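Local coordinates for alpha-fucosidase (Bifidobacterium bifidum, PDB 2EAB), which acts as a 1,2-alpha-L-fucosidase of glycoside hydrolase family 95, probably releasing fucose from glycans, and is represented here by its calcium-containing catalytic portion, at residues S68-T73 with Y178-F183; L79-P84 with A405-H410; W653-E656 with K661-D664; G832-V837 with Q857-K862. All coordinates share one frame; numbering follows the deposited sequence.

Contact 1: residues S68-T73 with Y178-F183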
loop_
_atom_site.group_PDB
_atom_site.type_symbol
_atom_site.label_atom_id
_atom_site.label_comp_id
_atom_site.label_asym_id
_atom_site.label_seq_id
_atom_site.Cartn_x
_atom_site.Cartn_y
_atom_site.Cartn_z
ATOM N N SER A 68 -24.559 -20.975 -13.716
ATOM C CA SER A 68 -24.276 -22.386 -13.966
ATOM C C SER A 68 -22.799 -22.739 -13.794
ATOM O O SER A 68 -22.457 -23.575 -12.962
ATOM C CB SER A 68 -24.782 -22.813 -15.345
ATOM O OG SER A 68 -24.664 -24.215 -15.502
ATOM N N ARG A 69 -21.926 -22.118 -14.582
ATOM C CA ARG A 69 -20.497 -22.389 -14.444
ATOM C C ARG A 69 -19.872 -21.318 -13.563
ATOM O O ARG A 69 -19.303 -20.333 -14.042
ATOM C CB ARG A 69 -19.795 -22.514 -15.802
ATOM C CG ARG A 69 -18.355 -23.010 -15.692
ATOM C CD ARG A 69 -17.853 -23.575 -17.008
ATOM N NE ARG A 69 -16.393 -23.689 -17.048
ATOM C CZ ARG A 69 -15.694 -24.731 -16.601
ATOM N NH1 ARG A 69 -16.301 -25.778 -16.052
ATOM N NH2 ARG A 69 -14.370 -24.722 -16.702
ATOM N N GLU A 70 -20.022 -21.523 -12.261
ATOM C CA GLU A 70 -19.476 -20.611 -11.273
ATOM C C GLU A 70 -17.951 -20.629 -11.318
ATOM O O GLU A 70 -17.332 -21.663 -11.595
ATOM C CB GLU A 70 -20.007 -20.961 -9.882
ATOM C CG GLU A 70 -19.365 -20.206 -8.715
ATOM C CD GLU A 70 -19.675 -18.707 -8.682
ATOM O OE1 GLU A 70 -19.395 -17.999 -9.670
ATOM O OE2 GLU A 70 -20.180 -18.234 -7.638
ATOM N N ARG A 71 -17.365 -19.469 -11.043
ATOM C CA ARG A 71 -15.930 -19.268 -11.137
ATOM C C ARG A 71 -15.449 -18.419 -9.968
ATOM O O ARG A 71 -16.034 -17.373 -9.666
ATOM C CB ARG A 71 -15.596 -18.577 -12.459
ATOM C CG ARG A 71 -14.115 -18.381 -12.723
ATOM C CD ARG A 71 -13.908 -17.690 -14.050
ATOM N NE ARG A 71 -12.496 -17.385 -14.273
ATOM C CZ ARG A 71 -12.008 -16.782 -15.354
ATOM N NH1 ARG A 71 -12.807 -16.396 -16.344
ATOM N NH2 ARG A 71 -10.703 -16.558 -15.446
ATOM N N VAL A 72 -14.393 -18.895 -9.314
ATOM C CA VAL A 72 -13.649 -18.105 -8.338
ATOM C C VAL A 72 -12.196 -18.082 -8.792
ATOM O O VAL A 72 -11.501 -19.095 -8.740
ATOM C CB VAL A 72 -13.757 -18.686 -6.910
ATOM C CG1 VAL A 72 -12.979 -17.823 -5.918
ATOM C CG2 VAL A 72 -15.216 -18.819 -6.490
ATOM N N THR A 73 -11.751 -16.927 -9.268
ATOM C CA THR A 73 -10.367 -16.766 -9.692
ATOM C C THR A 73 -9.478 -16.848 -8.450
ATOM O O THR A 73 -9.802 -16.260 -7.413
ATOM C CB THR A 73 -10.209 -15.459 -10.483
ATOM O OG1 THR A 73 -11.021 -15.535 -11.666
ATOM C CG2 THR A 73 -8.762 -15.214 -10.881
ATOM N N TYR A 178 -30.501 -21.656 -4.755
ATOM C CA TYR A 178 -29.112 -22.065 -4.589
ATOM C C TYR A 178 -28.342 -20.940 -3.925
ATOM O O TYR A 178 -28.488 -19.779 -4.307
ATOM C CB TYR A 178 -28.488 -22.405 -5.944
ATOM C CG TYR A 178 -29.142 -23.586 -6.625
ATOM C CD1 TYR A 178 -28.691 -24.885 -6.391
ATOM C CD2 TYR A 178 -30.216 -23.406 -7.498
ATOM C CE1 TYR A 178 -29.289 -25.979 -7.011
ATOM C CE2 TYR A 178 -30.826 -24.492 -8.124
ATOM C CZ TYR A 178 -30.354 -25.770 -7.878
ATOM O OH TYR A 178 -30.958 -26.843 -8.493
ATOM N N THR A 179 -27.546 -21.282 -2.916
ATOM C CA THR A 179 -26.696 -20.284 -2.267
ATOM C C THR A 179 -25.232 -20.697 -2.272
ATOM O O THR A 179 -24.902 -21.890 -2.264
ATOM C CB THR A 179 -27.120 -19.967 -0.807
ATOM O OG1 THR A 179 -26.721 -21.026 0.067
ATOM C CG2 THR A 179 -28.626 -19.739 -0.698
ATOM N N ARG A 180 -24.365 -19.687 -2.281
ATOM C CA ARG A 180 -22.927 -19.873 -2.184
ATOM C C ARG A 180 -22.361 -18.837 -1.237
ATOM O O ARG A 180 -22.802 -17.688 -1.221
ATOM C CB ARG A 180 -22.265 -19.747 -3.556
ATOM C CG ARG A 180 -22.879 -20.648 -4.614
ATOM C CD ARG A 180 -21.949 -20.849 -5.781
ATOM N NE ARG A 180 -22.135 -19.821 -6.793
ATOM C CZ ARG A 180 -22.842 -19.981 -7.908
ATOM N NH1 ARG A 180 -23.437 -21.135 -8.178
ATOM N NH2 ARG A 180 -22.946 -18.981 -8.759
ATOM N N GLU A 181 -21.389 -19.268 -0.444
ATOM C CA GLU A 181 -20.689 -18.397 0.480
ATOM C C GLU A 181 -19.207 -18.721 0.406
ATOM O O GLU A 181 -18.824 -19.889 0.445
ATOM C CB GLU A 181 -21.200 -18.610 1.902
ATOM C CG GLU A 181 -20.512 -17.762 2.951
ATOM C CD GLU A 181 -20.758 -18.283 4.346
ATOM O OE1 GLU A 181 -20.192 -19.340 4.695
ATOM O OE2 GLU A 181 -21.510 -17.633 5.098
ATOM N N TYR A 182 -18.386 -17.681 0.300
ATOM C CA TYR A 182 -16.942 -17.845 0.192
ATOM C C TYR A 182 -16.212 -16.966 1.191
ATOM O O TYR A 182 -16.528 -15.789 1.336
ATOM C CB TYR A 182 -16.456 -17.453 -1.200
ATOM C CG TYR A 182 -17.168 -18.091 -2.363
ATOM C CD1 TYR A 182 -16.786 -19.349 -2.829
ATOM C CD2 TYR A 182 -18.189 -17.419 -3.030
ATOM C CE1 TYR A 182 -17.424 -19.933 -3.910
ATOM C CE2 TYR A 182 -18.829 -17.994 -4.116
ATOM C CZ TYR A 182 -18.432 -19.248 -4.549
ATOM O OH TYR A 182 -19.045 -19.828 -5.632
ATOM N N PHE A 183 -15.218 -17.536 1.863
ATOM C CA PHE A 183 -14.309 -16.744 2.689
ATOM C C PHE A 183 -12.954 -17.422 2.791
ATOM O O PHE A 183 -12.815 -18.599 2.464
ATOM C CB PHE A 183 -14.906 -16.424 4.076
ATOM C CG PHE A 183 -15.219 -17.633 4.919
ATOM C CD1 PHE A 183 -14.251 -18.193 5.745
ATOM C CD2 PHE A 183 -16.497 -18.183 4.923
ATOM C CE1 PHE A 183 -14.541 -19.298 6.545
ATOM C CE2 PHE A 183 -16.796 -19.289 5.715
ATOM C CZ PHE A 183 -15.823 -19.843 6.529
#
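Glu70 pushes its carboxylate between Arg180 and Tyr182, where Arg180 NE and Tyr182 OH both meet the same oxygen. OE2 of Glu70 lies 2.7 Å from NE of Arg180, a salt bridge with a weak, bent hydrogen bond (125°), and 2.8 Å from OH of Tyr182, which donates to it. The phenol meets OE2 on the anti side, well out of the carboxylate plane, while CG of Glu70 lies over one face of the guanidinium, toward its rim. A bend at chi2 (67°) turns the carboxylate so that OE1 can accept the backbone N of Arg71 at 2.9 Å and also that of Glu66. Two residues on, Val72 CG2 covers a face of the Tyr182 ring in a CH-pi contact, 4.0 Å from its centroid. With Glu70 cut back to alanine, the guanidinium would probably lose this carboxylate and the phenol its acceptor. The axes of strands 69-73 and 178-183 pass 10.9 Å apart at their closest, nearly parallel, in facing antiparallel sheets of the N-terminal beta sandwich, joined by side chains without backbone pairing; Leu144 of strand 140-145 packs on Glu70 and Tyr182, and Val169 and Leu195, beside strand 176-185, on Arg180.

Contact 2: residues L79-P84 with A405-H410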
loop_
_atom_site.group_PDB
_atom_site.type_symbol
_atom_site.label_atom_id
_atom_site.label_comp_id
_atom_site.label_asym_id
_atom_site.label_seq_id
_atom_site.Cartn_x
_atom_site.Cartn_y
_atom_site.Cartn_z
ATOM N N LEU A 79 3.228 -17.093 -5.478
ATOM C CA LEU A 79 3.377 -17.698 -6.802
ATOM C C LEU A 79 4.027 -16.693 -7.743
ATOM O O LEU A 79 3.364 -15.971 -8.489
ATOM C CB LEU A 79 2.048 -18.228 -7.348
ATOM C CG LEU A 79 2.224 -19.229 -8.499
ATOM C CD1 LEU A 79 2.760 -20.571 -7.994
ATOM C CD2 LEU A 79 0.928 -19.432 -9.243
ATOM N N TRP A 80 5.355 -16.671 -7.671
ATOM C CA TRP A 80 6.201 -15.693 -8.331
ATOM C C TRP A 80 7.243 -16.404 -9.189
ATOM O O TRP A 80 7.976 -17.259 -8.693
ATOM C CB TRP A 80 6.935 -14.882 -7.256
ATOM C CG TRP A 80 6.319 -13.566 -6.895
ATOM C CD1 TRP A 80 5.375 -13.306 -5.936
ATOM C CD2 TRP A 80 6.655 -12.313 -7.479
ATOM N NE1 TRP A 80 5.103 -11.950 -5.906
ATOM C CE2 TRP A 80 5.878 -11.322 -6.846
ATOM C CE3 TRP A 80 7.556 -11.932 -8.481
ATOM C CZ2 TRP A 80 5.965 -9.970 -7.197
ATOM C CZ3 TRP A 80 7.644 -10.599 -8.829
ATOM C CH2 TRP A 80 6.850 -9.634 -8.190
ATOM N N THR A 81 7.306 -16.053 -10.470
ATOM C CA THR A 81 8.433 -16.460 -11.304
ATOM C C THR A 81 9.628 -15.538 -11.029
ATOM O O THR A 81 9.505 -14.554 -10.302
ATOM C CB THR A 81 8.087 -16.429 -12.803
ATOM O OG1 THR A 81 7.641 -15.117 -13.151
ATOM C CG2 THR A 81 7.009 -17.455 -13.152
ATOM N N GLY A 82 10.776 -15.867 -11.614
ATOM C CA GLY A 82 12.016 -15.129 -11.404
ATOM C C GLY A 82 12.855 -15.699 -10.274
ATOM O O GLY A 82 12.521 -16.728 -9.681
ATOM N N GLY A 83 13.964 -15.028 -9.982
ATOM C CA GLY A 83 14.774 -15.376 -8.824
ATOM C C GLY A 83 15.721 -16.536 -9.065
ATOM O O GLY A 83 15.924 -16.970 -10.202
ATOM N N PRO A 84 16.317 -17.068 -7.987
ATOM C CA PRO A 84 17.276 -18.151 -8.152
ATOM C C PRO A 84 16.618 -19.342 -8.844
ATOM O O PRO A 84 15.465 -19.675 -8.562
ATOM C CB PRO A 84 17.693 -18.484 -6.715
ATOM C CG PRO A 84 16.622 -17.922 -5.856
ATOM C CD PRO A 84 16.111 -16.718 -6.574
ATOM N N ALA A 405 -1.406 -14.118 -16.151
ATOM C CA ALA A 405 -0.167 -14.818 -15.814
ATOM C C ALA A 405 0.705 -15.012 -17.038
ATOM O O ALA A 405 0.207 -15.189 -18.149
ATOM C CB ALA A 405 -0.462 -16.169 -15.166
ATOM N N GLY A 406 2.013 -14.979 -16.815
ATOM C CA GLY A 406 2.999 -15.367 -17.817
ATOM C C GLY A 406 4.330 -15.488 -17.103
ATOM O O GLY A 406 4.438 -15.113 -15.930
ATOM N N ASP A 407 5.348 -15.996 -17.789
ATOM C CA ASP A 407 6.621 -16.286 -17.123
ATOM C C ASP A 407 7.458 -15.053 -16.806
ATOM O O ASP A 407 8.090 -14.988 -15.751
ATOM C CB ASP A 407 7.478 -17.227 -17.976
ATOM C CG ASP A 407 7.108 -18.687 -17.819
ATOM O OD1 ASP A 407 6.078 -19.014 -17.182
ATOM O OD2 ASP A 407 7.860 -19.517 -18.379
ATOM N N ASN A 408 7.493 -14.094 -17.723
ATOM C CA ASN A 408 8.502 -13.041 -17.673
ATOM C C ASN A 408 7.952 -11.682 -17.263
ATOM O O ASN A 408 6.766 -11.391 -17.464
ATOM C CB ASN A 408 9.199 -12.912 -19.032
ATOM C CG ASN A 408 10.072 -14.116 -19.379
ATOM O OD1 ASN A 408 10.270 -15.022 -18.577
ATOM N ND2 ASN A 408 10.641 -14.095 -20.578
ATOM N N ALA A 409 8.834 -10.851 -16.711
ATOM C CA ALA A 409 8.507 -9.468 -16.399
ATOM C C ALA A 409 8.057 -8.715 -17.643
ATOM O O ALA A 409 8.448 -9.057 -18.772
ATOM C CB ALA A 409 9.702 -8.780 -15.786
ATOM N N HIS A 410 7.242 -7.683 -17.422
ATOM C CA HIS A 410 6.749 -6.816 -18.490
ATOM C C HIS A 410 6.105 -7.663 -19.600
ATOM O O HIS A 410 6.272 -7.386 -20.795
ATOM C CB HIS A 410 7.882 -5.919 -19.036
ATOM C CG HIS A 410 8.741 -5.286 -17.973
ATOM N ND1 HIS A 410 8.329 -4.211 -17.216
ATOM C CD2 HIS A 410 10.000 -5.570 -17.560
ATOM C CE1 HIS A 410 9.290 -3.867 -16.376
ATOM N NE2 HIS A 410 10.316 -4.675 -16.566
#
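Thr81 lays its hydroxyl and methyl against the backbone of Asp407, with little help from the aspartate side chain. OG1 of Thr81 donates to the carbonyl O of Asp407 at 2.6 Å, a short hydrogen bond with an angle of 139° at the oxygen and the donor tilted 34° from the carbonyl plane. CG2 of Thr81 flanks the same peptide, 3.7 Å from O of Asp407, and reaches the aspartate carboxylate only loosely. With chi1 at 57°, OG1 sits between the threonine's own backbone N and carbonyl carbon, which leaves the methyl beside the N and lets both branches meet the facing loop. The hydroxyl has a second partner, the backbone N of Asn135, whose residue also pairs with the Thr81 backbone. The carboxylate of Asp407 is engaged elsewhere, its OD2 bonded to Ser216 OG. Both segments are irregular loops, one following strand 69-76 of the N-terminal beta domain and the other belonging to the catalytic domain, so the hydroxyl is one of several bonds joining the two parts. The side chain of Thr81 is about 12 Å from that of Leu393, a calcium-binding residue. Because OG1 gives its proton to Asp407 O and accepts from Asn135 N, the buried hydroxyl is used in both senses and its rotation is largely fixed, while the Thr81-Asp407 link itself uses a hydroxyl and a backbone carbonyl, with no charge pair.

Contact 3: residues W653-E656 with K661-D664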
loop_
_atom_site.group_PDB
_atom_site.type_symbol
_atom_site.label_atom_id
_atom_site.label_comp_id
_atom_site.label_asym_id
_atom_site.label_seq_id
_atom_site.Cartn_x
_atom_site.Cartn_y
_atom_site.Cartn_z
ATOM N N TRP A 653 13.825 21.537 -9.147
ATOM C CA TRP A 653 15.274 21.437 -9.324
ATOM C C TRP A 653 15.948 22.656 -8.726
ATOM O O TRP A 653 15.376 23.747 -8.721
ATOM C CB TRP A 653 15.646 21.346 -10.804
ATOM C CG TRP A 653 15.037 20.174 -11.491
ATOM C CD1 TRP A 653 15.543 18.903 -11.560
ATOM C CD2 TRP A 653 13.796 20.153 -12.195
ATOM N NE1 TRP A 653 14.687 18.094 -12.270
ATOM C CE2 TRP A 653 13.609 18.837 -12.676
ATOM C CE3 TRP A 653 12.822 21.123 -12.479
ATOM C CZ2 TRP A 653 12.485 18.466 -13.416
ATOM C CZ3 TRP A 653 11.711 20.754 -13.215
ATOM C CH2 TRP A 653 11.551 19.436 -13.677
ATOM N N TYR A 654 17.172 22.487 -8.249
ATOM C CA TYR A 654 17.876 23.595 -7.598
ATOM C C TYR A 654 18.380 24.665 -8.559
ATOM O O TYR A 654 18.709 25.772 -8.125
ATOM C CB TYR A 654 18.960 23.078 -6.629
ATOM C CG TYR A 654 18.320 22.247 -5.551
ATOM C CD1 TYR A 654 17.398 22.824 -4.675
ATOM C CD2 TYR A 654 18.562 20.878 -5.447
ATOM C CE1 TYR A 654 16.754 22.067 -3.708
ATOM C CE2 TYR A 654 17.919 20.111 -4.477
ATOM C CZ TYR A 654 17.017 20.712 -3.615
ATOM O OH TYR A 654 16.377 19.945 -2.671
ATOM N N PHE A 655 18.414 24.356 -9.854
ATOM C CA PHE A 655 18.721 25.380 -10.861
ATOM C C PHE A 655 17.498 26.177 -11.341
ATOM O O PHE A 655 17.623 27.070 -12.185
ATOM C CB PHE A 655 19.546 24.823 -12.045
ATOM C CG PHE A 655 18.920 23.647 -12.776
ATOM C CD1 PHE A 655 17.561 23.599 -13.080
ATOM C CD2 PHE A 655 19.732 22.606 -13.219
ATOM C CE1 PHE A 655 17.019 22.516 -13.776
ATOM C CE2 PHE A 655 19.202 21.524 -13.912
ATOM C CZ PHE A 655 17.843 21.479 -14.190
ATOM N N GLU A 656 16.326 25.857 -10.798
ATOM C CA GLU A 656 15.070 26.480 -11.204
ATOM C C GLU A 656 14.960 27.931 -10.730
ATOM O O GLU A 656 15.443 28.280 -9.654
ATOM C CB GLU A 656 13.916 25.645 -10.646
ATOM C CG GLU A 656 12.511 26.069 -11.033
ATOM C CD GLU A 656 11.469 25.078 -10.542
ATOM O OE1 GLU A 656 10.328 25.499 -10.259
ATOM O OE2 GLU A 656 11.794 23.873 -10.427
ATOM N N LYS A 661 11.513 26.987 -15.495
ATOM C CA LYS A 661 12.589 27.784 -16.088
ATOM C C LYS A 661 13.835 27.746 -15.220
ATOM O O LYS A 661 13.746 27.544 -14.008
ATOM C CB LYS A 661 12.146 29.245 -16.260
ATOM C CG LYS A 661 10.828 29.448 -17.001
ATOM C CD LYS A 661 10.956 29.185 -18.497
ATOM C CE LYS A 661 9.627 29.400 -19.213
ATOM N NZ LYS A 661 9.179 30.820 -19.170
ATOM N N LYS A 662 14.998 27.945 -15.838
ATOM C CA LYS A 662 16.235 28.123 -15.086
ATOM C C LYS A 662 16.338 29.574 -14.621
ATOM O O LYS A 662 15.547 30.421 -15.044
ATOM C CB LYS A 662 17.456 27.714 -15.916
ATOM C CG LYS A 662 17.563 26.205 -16.147
ATOM C CD LYS A 662 18.936 25.800 -16.663
ATOM C CE LYS A 662 19.070 26.059 -18.158
ATOM N NZ LYS A 662 20.477 25.929 -18.626
ATOM N N LYS A 663 17.302 29.853 -13.745
ATOM C CA LYS A 663 17.464 31.191 -13.164
ATOM C C LYS A 663 17.713 32.271 -14.219
ATOM O O LYS A 663 17.344 33.429 -14.021
ATOM C CB LYS A 663 18.567 31.200 -12.096
ATOM C CG LYS A 663 18.320 30.218 -10.952
ATOM C CD LYS A 663 19.213 30.480 -9.749
ATOM C CE LYS A 663 19.304 29.260 -8.832
ATOM N NZ LYS A 663 17.998 28.592 -8.543
ATOM N N ASP A 664 18.316 31.881 -15.342
ATOM C CA ASP A 664 18.571 32.806 -16.451
ATOM C C ASP A 664 17.351 33.014 -17.363
ATOM O O ASP A 664 17.426 33.745 -18.354
ATOM C CB ASP A 664 19.801 32.365 -17.260
ATOM C CG ASP A 664 19.553 31.113 -18.097
ATOM O OD1 ASP A 664 18.552 30.401 -17.866
ATOM O OD2 ASP A 664 20.376 30.839 -18.997
HETATM O O HOH W 1 19.909 28.134 -13.101
#
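Lys662 passes obliquely over Phe655, laying the aliphatic part of its chain on the aromatic ring: CD lies above one face, and CG comes within 4.0 Å of the ring atom CD1. The charged end of Lys662 carries on to a salt bridge with Glu117. Lys663 takes another course, running over the backbone of the facing segment. With chi4 at -45° its tip folds over, and NZ of Lys663 is placed 2.9 Å from O of Tyr654 and 2.8 Å from O of Glu656. It approaches the second carbonyl from above its plane, 39° out, rather than along a lone pair. Residues 653-656 form a type I beta turn, closed by Glu656 N on Trp653 O, and both carbonyls gathered by Lys663 NZ belong to it. A single beta bridge pairs Glu656 with Lys662. Lys651 also donates to the Glu656 carbonyl, bringing two like charges close together, an arrangement the carbonyl oxygens probably ease. Between the backbones, N of Lys663 makes a long, weak bond to O of Phe655, and a water joins the same two atoms, giving to the carbonyl at 2.7 Å and accepting from the amide. The Glu656 carboxylate is held elsewhere, OE1 by Gln649 NE2.

Contact 4: residues G832-V837 with Q857-K862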
loop_
_atom_site.group_PDB
_atom_site.type_symbol
_atom_site.label_atom_id
_atom_site.label_comp_id
_atom_site.label_asym_id
_atom_site.label_seq_id
_atom_site.Cartn_x
_atom_site.Cartn_y
_atom_site.Cartn_z
ATOM N N GLY A 832 -20.180 22.054 10.536
ATOM C CA GLY A 832 -18.775 22.260 10.201
ATOM C C GLY A 832 -17.802 22.412 11.360
ATOM O O GLY A 832 -16.638 22.757 11.144
ATOM N N LYS A 833 -18.259 22.162 12.587
ATOM C CA LYS A 833 -17.410 22.337 13.773
ATOM C C LYS A 833 -17.506 21.144 14.709
ATOM O O LYS A 833 -18.589 20.594 14.908
ATOM C CB LYS A 833 -17.801 23.598 14.552
ATOM C CG LYS A 833 -17.785 24.899 13.760
ATOM C CD LYS A 833 -18.463 26.022 14.544
ATOM C CE LYS A 833 -19.988 25.890 14.551
ATOM N NZ LYS A 833 -20.610 26.216 13.230
ATOM N N ALA A 834 -16.376 20.766 15.298
ATOM C CA ALA A 834 -16.329 19.655 16.244
ATOM C C ALA A 834 -17.220 19.920 17.452
ATOM O O ALA A 834 -17.196 21.014 18.029
ATOM C CB ALA A 834 -14.894 19.398 16.698
ATOM N N THR A 835 -18.008 18.915 17.820
ATOM C CA THR A 835 -18.831 18.975 19.025
ATOM C C THR A 835 -18.274 18.072 20.117
ATOM O O THR A 835 -18.563 18.264 21.301
ATOM C CB THR A 835 -20.289 18.576 18.740
ATOM O OG1 THR A 835 -20.322 17.268 18.156
ATOM C CG2 THR A 835 -20.945 19.573 17.796
ATOM N N GLU A 836 -17.485 17.078 19.719
ATOM C CA GLU A 836 -16.861 16.173 20.671
ATOM C C GLU A 836 -15.615 15.549 20.060
ATOM O O GLU A 836 -15.594 15.222 18.864
ATOM C CB GLU A 836 -17.838 15.071 21.101
ATOM C CG GLU A 836 -17.316 14.177 22.218
ATOM C CD GLU A 836 -18.192 12.965 22.466
ATOM O OE1 GLU A 836 -18.273 12.083 21.584
ATOM O OE2 GLU A 836 -18.788 12.894 23.560
ATOM N N VAL A 837 -14.571 15.425 20.874
ATOM C CA VAL A 837 -13.429 14.590 20.537
ATOM C C VAL A 837 -13.265 13.581 21.662
ATOM O O VAL A 837 -13.362 13.939 22.843
ATOM C CB VAL A 837 -12.129 15.411 20.369
ATOM C CG1 VAL A 837 -10.973 14.504 19.961
ATOM C CG2 VAL A 837 -12.316 16.520 19.342
ATOM N N GLN A 857 -8.909 26.410 21.748
ATOM C CA GLN A 857 -9.033 27.361 22.854
ATOM C C GLN A 857 -10.476 27.498 23.353
ATOM O O GLN A 857 -10.714 28.003 24.454
ATOM C CB GLN A 857 -8.461 28.733 22.464
ATOM C CG GLN A 857 -9.322 29.559 21.504
ATOM C CD GLN A 857 -9.109 29.225 20.029
ATOM O OE1 GLN A 857 -8.521 28.195 19.680
ATOM N NE2 GLN A 857 -9.603 30.092 19.154
ATOM N N ASN A 858 -11.428 27.045 22.541
ATOM C CA ASN A 858 -12.850 27.101 22.874
ATOM C C ASN A 858 -13.370 25.843 23.574
ATOM O O ASN A 858 -14.565 25.742 23.874
ATOM C CB ASN A 858 -13.663 27.349 21.602
ATOM C CG ASN A 858 -13.303 28.655 20.919
ATOM O OD1 ASN A 858 -12.962 28.675 19.733
ATOM N ND2 ASN A 858 -13.373 29.755 21.663
ATOM N N TYR A 859 -12.474 24.894 23.836
ATOM C CA TYR A 859 -12.847 23.583 24.357
ATOM C C TYR A 859 -12.209 23.299 25.711
ATOM O O TYR A 859 -11.283 23.992 26.135
ATOM C CB TYR A 859 -12.457 22.479 23.359
ATOM C CG TYR A 859 -13.186 22.538 22.033
ATOM C CD1 TYR A 859 -14.189 21.621 21.719
ATOM C CD2 TYR A 859 -12.868 23.510 21.088
ATOM C CE1 TYR A 859 -14.857 21.669 20.494
ATOM C CE2 TYR A 859 -13.530 23.574 19.868
ATOM C CZ TYR A 859 -14.523 22.656 19.578
ATOM O OH TYR A 859 -15.173 22.725 18.367
ATOM N N GLU A 860 -12.714 22.262 26.375
ATOM C CA GLU A 860 -12.176 21.806 27.650
ATOM C C GLU A 860 -12.107 20.283 27.679
ATOM O O GLU A 860 -12.813 19.608 26.922
ATOM C CB GLU A 860 -13.016 22.333 28.818
ATOM C CG GLU A 860 -14.473 21.909 28.774
ATOM C CD GLU A 860 -15.324 22.565 29.845
ATOM O OE1 GLU A 860 -14.797 23.394 30.620
ATOM O OE2 GLU A 860 -16.529 22.251 29.903
ATOM N N VAL A 861 -11.259 19.760 28.559
ATOM C CA VAL A 861 -10.939 18.334 28.601
ATOM C C VAL A 861 -11.437 17.701 29.897
ATOM O O VAL A 861 -11.233 18.245 30.990
ATOM C CB VAL A 861 -9.412 18.097 28.469
ATOM C CG1 VAL A 861 -9.093 16.605 28.370
ATOM C CG2 VAL A 861 -8.848 18.839 27.259
ATOM N N LYS A 862 -12.091 16.550 29.766
ATOM C CA LYS A 862 -12.553 15.787 30.916
ATOM C C LYS A 862 -12.135 14.324 30.824
ATOM O O LYS A 862 -11.955 13.776 29.733
ATOM C CB LYS A 862 -14.074 15.895 31.069
ATOM C CG LYS A 862 -14.571 17.300 31.407
ATOM C CD LYS A 862 -16.084 17.341 31.541
ATOM C CE LYS A 862 -16.594 18.774 31.630
ATOM N NZ LYS A 862 -18.079 18.831 31.767
#
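A classic beta bulge, in which Thr835 and Glu836 both face Thr828, interrupts strand 833-841 of the C-terminal beta domain, and just ahead of it the carbonyl of Ala834 receives the phenol of Tyr859. The chain turns a corner at Thr835: Ala834 pairs through its backbone with Ala853, whereas Val837, past the bend, pairs with Ile894. In the sheet, strand 890-896 lies between strand 833-841 and the tyrosine's own strand 859-863, and the ring must reach across it to touch the far side. Tyr859 does so with CG beside its own backbone N (chi1 -64°), a torsion that sends the long axis of the ring toward the corner. The ring is buried on the way, packing on Ile894 and Lys896 of the intervening strand and on Ile851 and Leu882 of the other sheet, so it fills space between the two layers while its polar end finds a backbone acceptor. The methyl of Ala834 adds a modest apolar touch, its CB 4.4 Å from CZ of Tyr859. A phenylalanine in place of Tyr859 would probably keep much of this packing but leave the Ala834 carbonyl without the hydroxyl that now ties it to strand 859-863. The bond itself is short, with Tyr859 OH 2.7 Å from Ala834 O, and the oxygen sits at the ring edge, in its plane, 3.5 Å from CE1 of Tyr859; the hydroxyl meets it at a C=O...O angle of 130°, tilted 24° from the carbonyl plane.

In the fold
Contacts 1 and 2 are the closest pair in space, and their segments alternate along the chain: their centres are 29 Å apart, and their nearest atoms come to about 9 Å. Strand 69-76 links them, leaving contact 1 inside the N-terminal beta domain and leading past Glu77, a calcium ligand, to the loop 79-84 that meets the catalytic domain in contact 2. Contact 3 lies in the catalytic domain, its centre 59 Å from that of contact 1 and on the opposite side of the chain's centre. Contact 4, in the C-terminal beta domain, is centred 46 Å from contact 3 and 54 Å from contact 2. Contacts 1, 3 and 4 all lie away from the calcium site.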